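Local structure of clavulanic acid biosynthesis oligopeptide binding protein 2 (Streptomyces clavuligerus, 2WOL) at residues 52-55 and 56-59; 317-320 and 321-325; 352-356 and 357-361; 373-376 and 377-381; 551-554 and 555-558. The protein is a solute-binding protein of the clavulanic acid biosynthesis pathway and probably binds oligopeptides. All coordinates share one frame; numbering follows the deposited sequence.

Contact 1. Residues 52-55 and 56-59; sequences YYVW and VWLL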
loop_
_atom_site.group_PDB
_atom_site.type_symbol
_atom_site.label_atom_id
_atom_site.label_comp_id
_atom_site.label_asym_id
_atom_site.label_seq_id
_atom_site.Cartn_x
_atom_site.Cartn_y
_atom_site.Cartn_z
ATOM N N TYR A 52 0.950 7.294 6.724
ATOM C CA TYR A 52 0.750 6.766 5.378
ATOM C C TYR A 52 1.935 5.894 4.952
ATOM O O TYR A 52 2.165 5.701 3.753
ATOM C CB TYR A 52 0.537 7.899 4.359
ATOM C CG TYR A 52 -0.680 7.699 3.477
ATOM C CD1 TYR A 52 -1.657 8.688 3.375
ATOM C CD2 TYR A 52 -0.869 6.510 2.770
ATOM C CE1 TYR A 52 -2.785 8.507 2.576
ATOM C CE2 TYR A 52 -1.996 6.315 1.972
ATOM C CZ TYR A 52 -2.950 7.318 1.883
ATOM O OH TYR A 52 -4.069 7.140 1.101
ATOM N N TYR A 53 2.692 5.392 5.931
ATOM C CA TYR A 53 3.769 4.438 5.667
ATOM C C TYR A 53 3.244 3.027 5.865
ATOM O O TYR A 53 2.688 2.714 6.926
ATOM C CB TYR A 53 4.948 4.631 6.626
ATOM C CG TYR A 53 5.852 5.831 6.398
ATOM C CD1 TYR A 53 5.701 6.669 5.291
ATOM C CD2 TYR A 53 6.881 6.105 7.298
ATOM C CE1 TYR A 53 6.554 7.764 5.102
ATOM C CE2 TYR A 53 7.735 7.184 7.119
ATOM C CZ TYR A 53 7.566 8.007 6.023
ATOM O OH TYR A 53 8.420 9.075 5.862
ATOM N N VAL A 54 3.438 2.172 4.865
ATOM C CA VAL A 54 2.999 0.776 4.953
ATOM C C VAL A 54 3.584 0.093 6.191
ATOM O O VAL A 54 2.872 -0.620 6.899
ATOM C CB VAL A 54 3.329 -0.034 3.672
ATOM C CG1 VAL A 54 2.873 -1.481 3.819
ATOM C CG2 VAL A 54 2.670 0.598 2.455
ATOM N N TRP A 55 4.863 0.345 6.464
ATOM C CA TRP A 55 5.531 -0.291 7.595
ATOM C C TRP A 55 5.061 0.235 8.953
ATOM O O TRP A 55 5.186 -0.454 9.966
ATOM C CB TRP A 55 7.057 -0.242 7.454
ATOM C CG TRP A 55 7.689 1.122 7.497
ATOM C CD1 TRP A 55 7.964 1.936 6.432
ATOM C CD2 TRP A 55 8.184 1.802 8.660
ATOM N NE1 TRP A 55 8.576 3.090 6.863
ATOM C CE2 TRP A 55 8.730 3.032 8.225
ATOM C CE3 TRP A 55 8.216 1.492 10.028
ATOM C CZ2 TRP A 55 9.302 3.952 9.111
ATOM C CZ3 TRP A 55 8.788 2.412 10.911
ATOM C CH2 TRP A 55 9.321 3.625 10.446
ATOM N N VAL A 56 4.526 1.452 8.975
ATOM C CA VAL A 56 3.929 1.973 10.201
ATOM C C VAL A 56 2.516 1.399 10.377
ATOM O O VAL A 56 2.102 1.114 11.502
ATOM C CB VAL A 56 3.945 3.517 10.263
ATOM C CG1 VAL A 56 3.317 4.009 11.567
ATOM C CG2 VAL A 56 5.377 4.036 10.150
ATOM N N TRP A 57 1.786 1.195 9.278
ATOM C CA TRP A 57 0.518 0.457 9.357
ATOM C C TRP A 57 0.773 -0.931 9.944
ATOM O O TRP A 57 0.007 -1.423 10.773
ATOM C CB TRP A 57 -0.148 0.320 7.988
ATOM C CG TRP A 57 -0.512 1.620 7.338
ATOM C CD1 TRP A 57 -0.647 2.837 7.947
ATOM C CD2 TRP A 57 -0.791 1.835 5.944
ATOM N NE1 TRP A 57 -0.995 3.793 7.023
ATOM C CE2 TRP A 57 -1.090 3.207 5.786
ATOM C CE3 TRP A 57 -0.815 1.000 4.813
ATOM C CZ2 TRP A 57 -1.410 3.769 4.543
ATOM C CZ3 TRP A 57 -1.141 1.561 3.569
ATOM C CH2 TRP A 57 -1.428 2.935 3.450
ATOM N N LEU A 58 1.867 -1.548 9.508
ATOM C CA LEU A 58 2.287 -2.850 10.003
ATOM C C LEU A 58 2.610 -2.794 11.501
ATOM O O LEU A 58 2.184 -3.658 12.269
ATOM C CB LEU A 58 3.504 -3.308 9.196
ATOM C CG LEU A 58 4.072 -4.709 9.388
ATOM C CD1 LEU A 58 3.122 -5.751 8.798
ATOM C CD2 LEU A 58 5.432 -4.762 8.719
ATOM N N LEU A 59 3.353 -1.766 11.908
ATOM C CA LEU A 59 3.680 -1.546 13.316
ATOM C C LEU A 59 2.432 -1.274 14.160
ATOM O O LEU A 59 2.372 -1.647 15.333
ATOM C CB LEU A 59 4.669 -0.388 13.447
ATOM C CG LEU A 59 5.188 -0.027 14.838
ATOM C CD1 LEU A 59 6.079 -1.127 15.399
ATOM C CD2 LEU A 59 5.932 1.287 14.761
#
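The indole of W57 folds back over the first turn of helix 54-63 and touches Y52, Y53 and V54 in succession. Its CB starts beside V54 O, at 3.3 Å. With CG placed beside the backbone N (chi1 -61°), the ring is directed toward the start of the helix, and one face slides under the Y53 carbonyl, whose O lies 3.4 Å from W57 CG. CD1 borders the same oxygen, while NE1 donates a hydrogen bond to T51 O just upstream. On the benzo half, CE3 runs beneath V54 CA and CZ3 reaches V54 CG2. The far rim, CZ2 and CH2, meets the Y52 ring: W57 CZ2 is 3.3 Å from Y52 CD2. The side chains of Y52 and W57 run side by side, and their rings meet obliquely, planes at 48°. Beyond them, Y52 OH bonds to D456.

V56 and W55 make a second cluster. V56 CG2 stands almost squarely over the six-membered ring of W55, 3.7 Å from its centroid in a CH-pi contact, and also touches Y53 CB at 3.6 Å. W55 reaches this position because its CG sits between backbone N and carbonyl carbon (chi1 66°).

Y53 is the N-cap residue; its O accepts from W57 N at 2.9 Å and, in a weak bond, from V56 N; L58 N and L59 N continue the helical pattern. A glycerol, probably from the crystallisation liquor, lies about 4 Å from the W57 side chain and may mark a pocket. The chemistry is thus mostly aromatic and aliphatic, with the polar ends of Y52 and W57 satisfied by D456 and T51.

Contact 2. Residues 317-320 and 321-325; sequences DNVH and VRRAV
D317 meets R322 across the start of helix 319-327 through its main chain: water 1 donates to D317 O and accepts from R322 NH2, the latter at 2.9 Å, so the water bridges carbonyl and guanidinium. R322 NH1 lies 3.2 Å from D317 O, at the edge of the guanidinium.

N318 is the N-cap. Its CG lies trans to the backbone N (chi1 -169°), which carries OD1 back over the first turn to accept from H320 N at 2.8 Å, in the plane of the amide carbonyl. Its own carbonyl takes R322 N at 3.3 Å, also in plane, and its CB grazes V321 CG2.

V319 is gripped by two arginines. R322 bends at chi3 and lays one guanidinium face over V319 CA, with NH2 3.6 Å from V319 CB. R323 instead runs extended and crosses V319 obliquely, so that V319 CG2 lies over its guanidinium face, 3.6 Å from R323 NE. The aliphatic start of the R323 chain passes close to V319 O, which also accepts R323 N at 2.9 Å.

H320 O accepts A324 N, continuing the helix. The H320 ring runs alongside R323, the two planes nearly perpendicular at 85°.

Carbonyls from outside the turn hold both guanidiniums: H520 O and, just before D317, F316 O for R322; E519 O for R323, with Y365 OH as a further partner of R323 NE. The bonds to E519 and H520 tie the helix to the end of helix 503-520, while R322 and V325 pack on M309 of strand 303-309, and H320, R323 and A324 face E381 of helix 375-384.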
loop_
_atom_site.group_PDB
_atom_site.type_symbol
_atom_site.label_atom_id
_atom_site.label_comp_id
_atom_site.label_asym_id
_atom_site.label_seq_id
_atom_site.Cartn_x
_atom_site.Cartn_y
_atom_site.Cartn_z
ATOM N N ASP A 317 -2.841 12.830 -26.519
ATOM C CA ASP A 317 -4.296 12.819 -26.632
ATOM C C ASP A 317 -4.773 11.782 -27.652
ATOM O O ASP A 317 -5.925 11.342 -27.610
ATOM C CB ASP A 317 -4.808 14.214 -27.021
ATOM C CG ASP A 317 -4.177 14.737 -28.304
ATOM O OD1 ASP A 317 -2.937 14.835 -28.378
ATOM O OD2 ASP A 317 -4.933 15.071 -29.243
ATOM N N ASN A 318 -3.875 11.396 -28.554
ATOM C CA ASN A 318 -4.188 10.450 -29.617
ATOM C C ASN A 318 -3.898 9.030 -29.149
ATOM O O ASN A 318 -2.764 8.710 -28.771
ATOM C CB ASN A 318 -3.381 10.794 -30.874
ATOM C CG ASN A 318 -3.847 10.029 -32.093
ATOM O OD1 ASN A 318 -3.719 8.811 -32.156
ATOM N ND2 ASN A 318 -4.386 10.745 -33.078
ATOM N N VAL A 319 -4.925 8.181 -29.169
ATOM C CA VAL A 319 -4.784 6.790 -28.710
ATOM C C VAL A 319 -3.677 6.040 -29.455
ATOM O O VAL A 319 -3.045 5.147 -28.895
ATOM C CB VAL A 319 -6.128 6.000 -28.768
ATOM C CG1 VAL A 319 -6.574 5.765 -30.212
ATOM C CG2 VAL A 319 -6.016 4.676 -27.999
ATOM N N HIS A 320 -3.443 6.404 -30.714
ATOM C CA HIS A 320 -2.453 5.703 -31.529
ATOM C C HIS A 320 -1.022 6.057 -31.171
ATOM O O HIS A 320 -0.131 5.211 -31.267
ATOM C CB HIS A 320 -2.764 5.882 -33.011
ATOM C CG HIS A 320 -4.059 5.256 -33.401
ATOM N ND1 HIS A 320 -5.190 5.986 -33.694
ATOM C CD2 HIS A 320 -4.419 3.954 -33.478
ATOM C CE1 HIS A 320 -6.184 5.157 -33.961
ATOM N NE2 HIS A 320 -5.743 3.919 -33.834
ATOM N N VAL A 321 -0.812 7.295 -30.732
ATOM C CA VAL A 321 0.459 7.676 -30.120
ATOM C C VAL A 321 0.707 6.791 -28.896
ATOM O O VAL A 321 1.801 6.255 -28.718
ATOM C CB VAL A 321 0.473 9.168 -29.730
ATOM C CG1 VAL A 321 1.588 9.470 -28.736
ATOM C CG2 VAL A 321 0.606 10.034 -30.977
ATOM N N ARG A 322 -0.329 6.614 -28.077
ATOM C CA ARG A 322 -0.185 5.862 -26.831
ATOM C C ARG A 322 0.077 4.386 -27.104
ATOM O O ARG A 322 0.909 3.771 -26.445
ATOM C CB ARG A 322 -1.404 6.059 -25.931
ATOM C CG ARG A 322 -1.677 7.530 -25.608
ATOM C CD ARG A 322 -2.643 7.705 -24.446
ATOM N NE ARG A 322 -3.970 7.142 -24.697
ATOM C CZ ARG A 322 -5.000 7.820 -25.206
ATOM N NH1 ARG A 322 -4.868 9.099 -25.550
ATOM N NH2 ARG A 322 -6.164 7.210 -25.376
ATOM N N ARG A 323 -0.622 3.830 -28.091
ATOM C CA ARG A 323 -0.405 2.435 -28.484
ATOM C C ARG A 323 0.971 2.220 -29.109
ATOM O O ARG A 323 1.595 1.184 -28.885
ATOM C CB ARG A 323 -1.521 1.945 -29.414
ATOM C CG ARG A 323 -2.856 1.831 -28.691
ATOM C CD ARG A 323 -3.983 1.382 -29.595
ATOM N NE ARG A 323 -5.215 1.255 -28.821
ATOM C CZ ARG A 323 -6.441 1.242 -29.339
ATOM N NH1 ARG A 323 -6.633 1.333 -30.653
ATOM N NH2 ARG A 323 -7.486 1.135 -28.531
ATOM N N ALA A 324 1.443 3.199 -29.881
ATOM C CA ALA A 324 2.790 3.140 -30.437
ATOM C C ALA A 324 3.816 2.966 -29.325
ATOM O O ALA A 324 4.711 2.132 -29.424
ATOM C CB ALA A 324 3.091 4.389 -31.249
ATOM N N VAL A 325 3.661 3.742 -28.258
ATOM C CA VAL A 325 4.559 3.659 -27.111
ATOM C C VAL A 325 4.507 2.267 -26.465
ATOM O O VAL A 325 5.549 1.692 -26.137
ATOM C CB VAL A 325 4.257 4.764 -26.075
ATOM C CG1 VAL A 325 5.058 4.550 -24.790
ATOM C CG2 VAL A 325 4.555 6.136 -26.673
HETATM O O HOH W 1 -7.900 9.123 -26.745
#

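Contact 3. Residues 352-356 and 357-361; sequences FPPTL and PAHQD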
loop_
_atom_site.group_PDB
_atom_site.type_symbol
_atom_site.label_atom_id
_atom_site.label_comp_id
_atom_site.label_asym_id
_atom_site.label_seq_id
_atom_site.Cartn_x
_atom_site.Cartn_y
_atom_site.Cartn_z
ATOM N N PHE A 352 -3.567 -5.521 -12.550
ATOM C CA PHE A 352 -3.842 -6.205 -11.278
ATOM C C PHE A 352 -2.719 -7.150 -10.861
ATOM O O PHE A 352 -2.237 -7.937 -11.680
ATOM C CB PHE A 352 -5.129 -7.035 -11.358
ATOM C CG PHE A 352 -6.398 -6.225 -11.428
ATOM C CD1 PHE A 352 -7.364 -6.526 -12.384
ATOM C CD2 PHE A 352 -6.642 -5.184 -10.530
ATOM C CE1 PHE A 352 -8.552 -5.799 -12.457
ATOM C CE2 PHE A 352 -7.830 -4.454 -10.599
ATOM C CZ PHE A 352 -8.779 -4.765 -11.565
ATOM N N PRO A 353 -2.303 -7.082 -9.583
ATOM C CA PRO A 353 -1.448 -8.133 -9.023
ATOM C C PRO A 353 -2.210 -9.461 -8.943
ATOM O O PRO A 353 -3.439 -9.453 -8.834
ATOM C CB PRO A 353 -1.136 -7.621 -7.609
ATOM C CG PRO A 353 -1.469 -6.173 -7.625
ATOM C CD PRO A 353 -2.589 -6.024 -8.602
ATOM N N PRO A 354 -1.492 -10.601 -9.002
ATOM C CA PRO A 354 -2.134 -11.920 -8.919
ATOM C C PRO A 354 -2.826 -12.246 -7.586
ATOM O O PRO A 354 -3.492 -13.283 -7.485
ATOM C CB PRO A 354 -0.979 -12.894 -9.182
ATOM C CG PRO A 354 0.245 -12.140 -8.840
ATOM C CD PRO A 354 -0.033 -10.713 -9.197
ATOM N N THR A 355 -2.680 -11.381 -6.583
ATOM C CA THR A 355 -3.374 -11.554 -5.301
ATOM C C THR A 355 -4.861 -11.251 -5.417
ATOM O O THR A 355 -5.661 -11.698 -4.592
ATOM C CB THR A 355 -2.794 -10.647 -4.191
ATOM O OG1 THR A 355 -2.581 -9.326 -4.706
ATOM C CG2 THR A 355 -1.489 -11.211 -3.650
ATOM N N LEU A 356 -5.226 -10.481 -6.438
ATOM C CA LEU A 356 -6.608 -10.039 -6.599
ATOM C C LEU A 356 -7.407 -10.988 -7.485
ATOM O O LEU A 356 -6.900 -11.452 -8.509
ATOM C CB LEU A 356 -6.657 -8.613 -7.152
ATOM C CG LEU A 356 -5.884 -7.543 -6.375
ATOM C CD1 LEU A 356 -6.067 -6.198 -7.047
ATOM C CD2 LEU A 356 -6.316 -7.473 -4.913
ATOM N N PRO A 357 -8.659 -11.288 -7.083
ATOM C CA PRO A 357 -9.565 -12.171 -7.827
ATOM C C PRO A 357 -9.679 -11.861 -9.318
ATOM O O PRO A 357 -9.749 -12.784 -10.126
ATOM C CB PRO A 357 -10.910 -11.950 -7.131
ATOM C CG PRO A 357 -10.533 -11.642 -5.727
ATOM C CD PRO A 357 -9.279 -10.815 -5.828
ATOM N N ALA A 358 -9.680 -10.577 -9.679
ATOM C CA ALA A 358 -9.880 -10.171 -11.069
ATOM C C ALA A 358 -8.657 -10.349 -11.969
ATOM O O ALA A 358 -8.756 -10.167 -13.185
ATOM C CB ALA A 358 -10.385 -8.741 -11.142
ATOM N N HIS A 359 -7.513 -10.702 -11.385
ATOM C CA HIS A 359 -6.308 -10.958 -12.172
ATOM C C HIS A 359 -6.613 -11.836 -13.387
ATOM O O HIS A 359 -7.258 -12.884 -13.273
ATOM C CB HIS A 359 -5.220 -11.597 -11.311
ATOM C CG HIS A 359 -3.924 -11.795 -12.030
ATOM N ND1 HIS A 359 -3.513 -13.025 -12.497
ATOM C CD2 HIS A 359 -2.949 -10.918 -12.367
ATOM C CE1 HIS A 359 -2.338 -12.898 -13.087
ATOM N NE2 HIS A 359 -1.974 -11.629 -13.024
ATOM N N GLN A 360 -6.156 -11.392 -14.555
ATOM C CA GLN A 360 -6.493 -12.054 -15.813
ATOM C C GLN A 360 -5.358 -11.972 -16.823
ATOM O O GLN A 360 -4.470 -11.121 -16.705
ATOM C CB GLN A 360 -7.743 -11.409 -16.423
ATOM C CG GLN A 360 -7.522 -9.949 -16.839
ATOM C CD GLN A 360 -8.745 -9.294 -17.448
ATOM O OE1 GLN A 360 -9.555 -9.944 -18.114
ATOM N NE2 GLN A 360 -8.880 -7.986 -17.231
ATOM N N ASP A 361 -5.413 -12.849 -17.826
ATOM C CA ASP A 361 -4.553 -12.745 -18.999
ATOM C C ASP A 361 -5.049 -11.599 -19.859
ATOM O O ASP A 361 -6.181 -11.626 -20.347
ATOM C CB ASP A 361 -4.599 -14.028 -19.824
ATOM C CG ASP A 361 -3.933 -15.192 -19.138
ATOM O OD1 ASP A 361 -3.278 -14.995 -18.089
ATOM O OD2 ASP A 361 -4.069 -16.314 -19.668
#
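Two type I turns, P353 to L356 and L356 to H359, follow each other and share L356, and H359 N closes the second by bonding to L356 O at 3.0 Å, meeting that oxygen from above the carbonyl plane. The fold-back sets the imidazole of H359 against the first turn. With CG trans to the backbone N (chi1 -176°), the ring lies across P354, whose CA stands over one face in a CH-pi contact, 3.8 Å from the centroid and 20° off the normal. At its edge, H359 CD2 approaches F352 O in the ring plane at 3.1 Å. P354 CB reaches CE1 of the same ring, while H359 CB sits 3.3 Å from L356 O. On the other flank F352 CE1 meets A358 CB at 3.7 Å, and L356 CB packs on P357 CD.

Three prolines restrict the backbone here, and the loop is anchored to two helices. A358 N donates to E460 at the start of helix 460-468, whose L464 also packs on F352. R511 of helix 503-520 binds the carbonyls of A358 and H359, E514 takes F352 N, and W510 of that helix touches F352 and A358.

Contact 4. Residues 373-376 and 377-381; sequences GDLD and AARAE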
loop_
_atom_site.group_PDB
_atom_site.type_symbol
_atom_site.label_atom_id
_atom_site.label_comp_id
_atom_site.label_asym_id
_atom_site.label_seq_id
_atom_site.Cartn_x
_atom_site.Cartn_y
_atom_site.Cartn_z
ATOM N N GLY A 373 9.900 -5.505 -28.152
ATOM C CA GLY A 373 9.134 -4.497 -28.887
ATOM C C GLY A 373 8.686 -4.988 -30.248
ATOM O O GLY A 373 9.444 -5.662 -30.949
ATOM N N ASP A 374 7.448 -4.663 -30.612
ATOM C CA ASP A 374 6.953 -4.891 -31.966
ATOM C C ASP A 374 7.000 -3.553 -32.691
ATOM O O ASP A 374 6.058 -2.759 -32.625
ATOM C CB ASP A 374 5.534 -5.466 -31.950
ATOM C CG ASP A 374 5.033 -5.834 -33.341
ATOM O OD1 ASP A 374 5.620 -5.361 -34.339
ATOM O OD2 ASP A 374 4.031 -6.580 -33.427
ATOM N N LEU A 375 8.113 -3.312 -33.376
ATOM C CA LEU A 375 8.359 -2.016 -33.990
ATOM C C LEU A 375 7.519 -1.808 -35.243
ATOM O O LEU A 375 7.167 -0.675 -35.563
ATOM C CB LEU A 375 9.852 -1.824 -34.276
ATOM C CG LEU A 375 10.806 -2.010 -33.083
ATOM C CD1 LEU A 375 12.224 -1.602 -33.468
ATOM C CD2 LEU A 375 10.346 -1.236 -31.841
ATOM N N ASP A 376 7.176 -2.897 -35.929
ATOM C CA ASP A 376 6.248 -2.815 -37.059
ATOM C C ASP A 376 4.884 -2.302 -36.594
ATOM O O ASP A 376 4.312 -1.396 -37.206
ATOM C CB ASP A 376 6.087 -4.172 -37.749
ATOM C CG ASP A 376 7.290 -4.554 -38.595
ATOM O OD1 ASP A 376 8.139 -3.684 -38.895
ATOM O OD2 ASP A 376 7.372 -5.740 -38.981
ATOM N N ALA A 377 4.373 -2.871 -35.503
ATOM C CA ALA A 377 3.080 -2.452 -34.966
ATOM C C ALA A 377 3.131 -1.010 -34.474
ATOM O O ALA A 377 2.200 -0.242 -34.709
ATOM C CB ALA A 377 2.634 -3.380 -33.851
ATOM N N ALA A 378 4.226 -0.649 -33.802
ATOM C CA ALA A 378 4.423 0.717 -33.299
ATOM C C ALA A 378 4.427 1.742 -34.432
ATOM O O ALA A 378 3.799 2.799 -34.321
ATOM C CB ALA A 378 5.710 0.817 -32.487
ATOM N N ARG A 379 5.130 1.425 -35.519
ATOM C CA ARG A 379 5.206 2.335 -36.668
ATOM C C ARG A 379 3.852 2.505 -37.344
ATOM O O ARG A 379 3.512 3.598 -37.801
ATOM C CB ARG A 379 6.274 1.877 -37.671
ATOM C CG ARG A 379 7.693 2.165 -37.201
ATOM C CD ARG A 379 8.747 1.649 -38.159
ATOM N NE ARG A 379 10.068 1.693 -37.532
ATOM C CZ ARG A 379 10.818 0.625 -37.267
ATOM N NH1 ARG A 379 10.403 -0.591 -37.598
ATOM N NH2 ARG A 379 12.000 0.783 -36.685
ATOM N N ALA A 380 3.075 1.425 -37.391
ATOM C CA ALA A 380 1.727 1.489 -37.941
ATOM C C ALA A 380 0.832 2.388 -37.089
ATOM O O ALA A 380 0.039 3.162 -37.623
ATOM C CB ALA A 380 1.134 0.096 -38.067
ATOM N N GLU A 381 0.975 2.297 -35.765
ATOM C CA GLU A 381 0.235 3.162 -34.846
ATOM C C GLU A 381 0.635 4.626 -35.035
ATOM O O GLU A 381 -0.224 5.512 -35.070
ATOM C CB GLU A 381 0.444 2.737 -33.386
ATOM C CG GLU A 381 -0.105 1.352 -33.023
ATOM C CD GLU A 381 -1.625 1.257 -33.012
ATOM O OE1 GLU A 381 -2.307 2.298 -32.851
ATOM O OE2 GLU A 381 -2.135 0.121 -33.155
#
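Capping opens helix 375-384: D374 turns its carboxylate back over the first turn, CG trans to the backbone N (chi1 -175°), and OD1 accepts from A377 N at 3.0 Å. The bond is nearly straight at the hydrogen, 167°, but reaches OD1 from above the carboxylate plane. The same group leans on the A377 methyl, D374 CG to A377 CB 3.5 Å. A carboxylate here would probably interact favourably with the positive end of the helix dipole.

Backbone bonds follow in regular succession, A378 N to D374 O, R379 N to L375 O and A380 N to D376 O.

Packing of R379 on L375 comes next. The extended arginine passes its CG 3.3 Å from L375 O and then sets a guanidinium face over L375 CB, which is 3.6 Å from R379 NH1; NH2 comes near L375 CD1.

D376 OD1 lies at the guanidinium edge, 4.0 Å from R379 NH1, beyond a salt bridge, whereas R379 NH2 bonds to R415 O.

That bond, with L375 resting on R415 and V416, joins the helix start to the loop between helix 401-414 and strand 418-425. A377 and E381 lean on Y327 of helix 319-327, and A378 packs on A328 just past its end.

Contact 5. Residues 551-554 and 555-558; sequences YDIQ and AMGL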
loop_
_atom_site.group_PDB
_atom_site.type_symbol
_atom_site.label_atom_id
_atom_site.label_comp_id
_atom_site.label_asym_id
_atom_site.label_seq_id
_atom_site.Cartn_x
_atom_site.Cartn_y
_atom_site.Cartn_z
ATOM N N TYR A 551 6.826 -8.820 6.278
ATOM C CA TYR A 551 6.632 -9.728 7.406
ATOM C C TYR A 551 5.622 -9.167 8.401
ATOM O O TYR A 551 5.622 -7.967 8.680
ATOM C CB TYR A 551 7.944 -9.941 8.150
ATOM C CG TYR A 551 9.027 -10.712 7.420
ATOM C CD1 TYR A 551 10.370 -10.363 7.580
ATOM C CD2 TYR A 551 8.720 -11.788 6.594
ATOM C CE1 TYR A 551 11.380 -11.070 6.941
ATOM C CE2 TYR A 551 9.718 -12.495 5.937
ATOM C CZ TYR A 551 11.045 -12.133 6.120
ATOM O OH TYR A 551 12.062 -12.823 5.494
ATOM N N ASP A 552 4.778 -10.035 8.954
ATOM C CA ASP A 552 3.846 -9.597 9.989
ATOM C C ASP A 552 4.571 -9.534 11.329
ATOM O O ASP A 552 4.603 -10.503 12.089
ATOM C CB ASP A 552 2.626 -10.510 10.065
ATOM C CG ASP A 552 1.488 -9.899 10.865
ATOM O OD1 ASP A 552 1.503 -8.668 11.094
ATOM O OD2 ASP A 552 0.566 -10.650 11.249
ATOM N N ILE A 553 5.166 -8.378 11.595
ATOM C CA ILE A 553 5.948 -8.135 12.800
ATOM C C ILE A 553 5.232 -8.581 14.075
ATOM O O ILE A 553 5.841 -9.200 14.939
ATOM C CB ILE A 553 6.314 -6.633 12.919
ATOM C CG1 ILE A 553 7.056 -6.148 11.662
ATOM C CG2 ILE A 553 7.091 -6.347 14.209
ATOM C CD1 ILE A 553 8.382 -6.837 11.370
ATOM N N GLN A 554 3.941 -8.268 14.180
ATOM C CA GLN A 554 3.187 -8.535 15.406
ATOM C C GLN A 554 3.122 -10.023 15.770
ATOM O O GLN A 554 2.926 -10.367 16.931
ATOM C CB GLN A 554 1.783 -7.919 15.332
ATOM C CG GLN A 554 0.816 -8.596 14.371
ATOM C CD GLN A 554 0.122 -9.796 14.983
ATOM O OE1 GLN A 554 -0.020 -9.884 16.206
ATOM N NE2 GLN A 554 -0.325 -10.722 14.140
ATOM N N ALA A 555 3.279 -10.888 14.772
ATOM C CA ALA A 555 3.197 -12.334 14.986
ATOM C C ALA A 555 4.495 -12.937 15.526
ATOM O O ALA A 555 4.503 -14.069 16.013
ATOM C CB ALA A 555 2.804 -13.026 13.696
ATOM N N MET A 556 5.583 -12.178 15.443
ATOM C CA MET A 556 6.917 -12.699 15.724
ATOM C C MET A 556 7.194 -12.874 17.205
ATOM O O MET A 556 6.682 -12.132 18.038
ATOM C CB MET A 556 7.978 -11.780 15.133
ATOM C CG MET A 556 7.998 -11.754 13.630
ATOM S SD MET A 556 9.103 -10.471 13.042
ATOM C CE MET A 556 8.997 -10.771 11.280
ATOM N N GLY A 557 8.029 -13.861 17.514
ATOM C CA GLY A 557 8.594 -14.011 18.849
ATOM C C GLY A 557 10.086 -14.272 18.763
ATOM O O GLY A 557 10.690 -14.150 17.695
ATOM N N LEU A 558 10.670 -14.637 19.898
ATOM C CA LEU A 558 12.090 -14.965 19.981
ATOM C C LEU A 558 12.249 -16.392 20.481
ATOM O O LEU A 558 11.512 -16.829 21.373
ATOM C CB LEU A 558 12.825 -14.005 20.930
ATOM C CG LEU A 558 13.013 -12.522 20.567
ATOM C CD1 LEU A 558 13.609 -12.362 19.165
ATOM C CD2 LEU A 558 11.722 -11.705 20.718
HETATM O O HOH W 2 6.142 -9.364 17.771
HETATM O O HOH W 3 4.076 -12.008 18.838
#
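The ring of Y551 is approached obliquely by the M556 methyl, which presses on its base: M556 CE lies 3.4 Å from Y551 CB and 3.9 Å from Y551 CG. The Y551 ring stands at about 50° to that of H533, and its OH bonds to D297. The other flat pair is the Q554 amide and the D552 carboxylate. Q554 NE2 donates to D552 OD2 at 3.0 Å, in the amide plane but from above the carboxylate plane; D552 OD1 forms a salt bridge with R61 of helix 54-63. Q554 curls back for this bond, its chain bent at chi2 (84°).

An inverse gamma turn centred on D552 leads into the short 3-10 turn, where A555 N bonds to D552 O and M556 N to I553 O, both 3.0 Å and both from above the carbonyl plane. This bend turns the chain between strand 550-551 and strand 557-558, the latter paired with 539-540.

Beyond CG the extended chain of M556 passes I553, with SD 3.9 Å from I553 CA, and its CE touches I553 CD1 at 4.0 Å. I553 also packs on L35, L37, L58 and I271. Water 3 donates to both Q554 O and M556 O, the second at 2.7 Å.

In the fold
Contacts 1 and 5 touch directly: L58 CD2 of helix 54-63 meets Y551 O at 3.2 Å and I553 CG1 at 3.6 Å. Contacts 2 and 4 form another pair, two helix starts packed together, with A324 O 3.5 Å from A378 CB. Contact 3 lies between the pairs, its nearest atoms about 13 Å from contacts 1 and 5, about 15 Å from contact 2 and about 17 Å from contact 4. This is consistent with the two-lobed fold of solute-binding proteins, with contacts 1 and 5 probably in one lobe and 2, 3 and 4 in the other. Contact 1 probably lies near the cleft; contacts 2 and 4 are far from it.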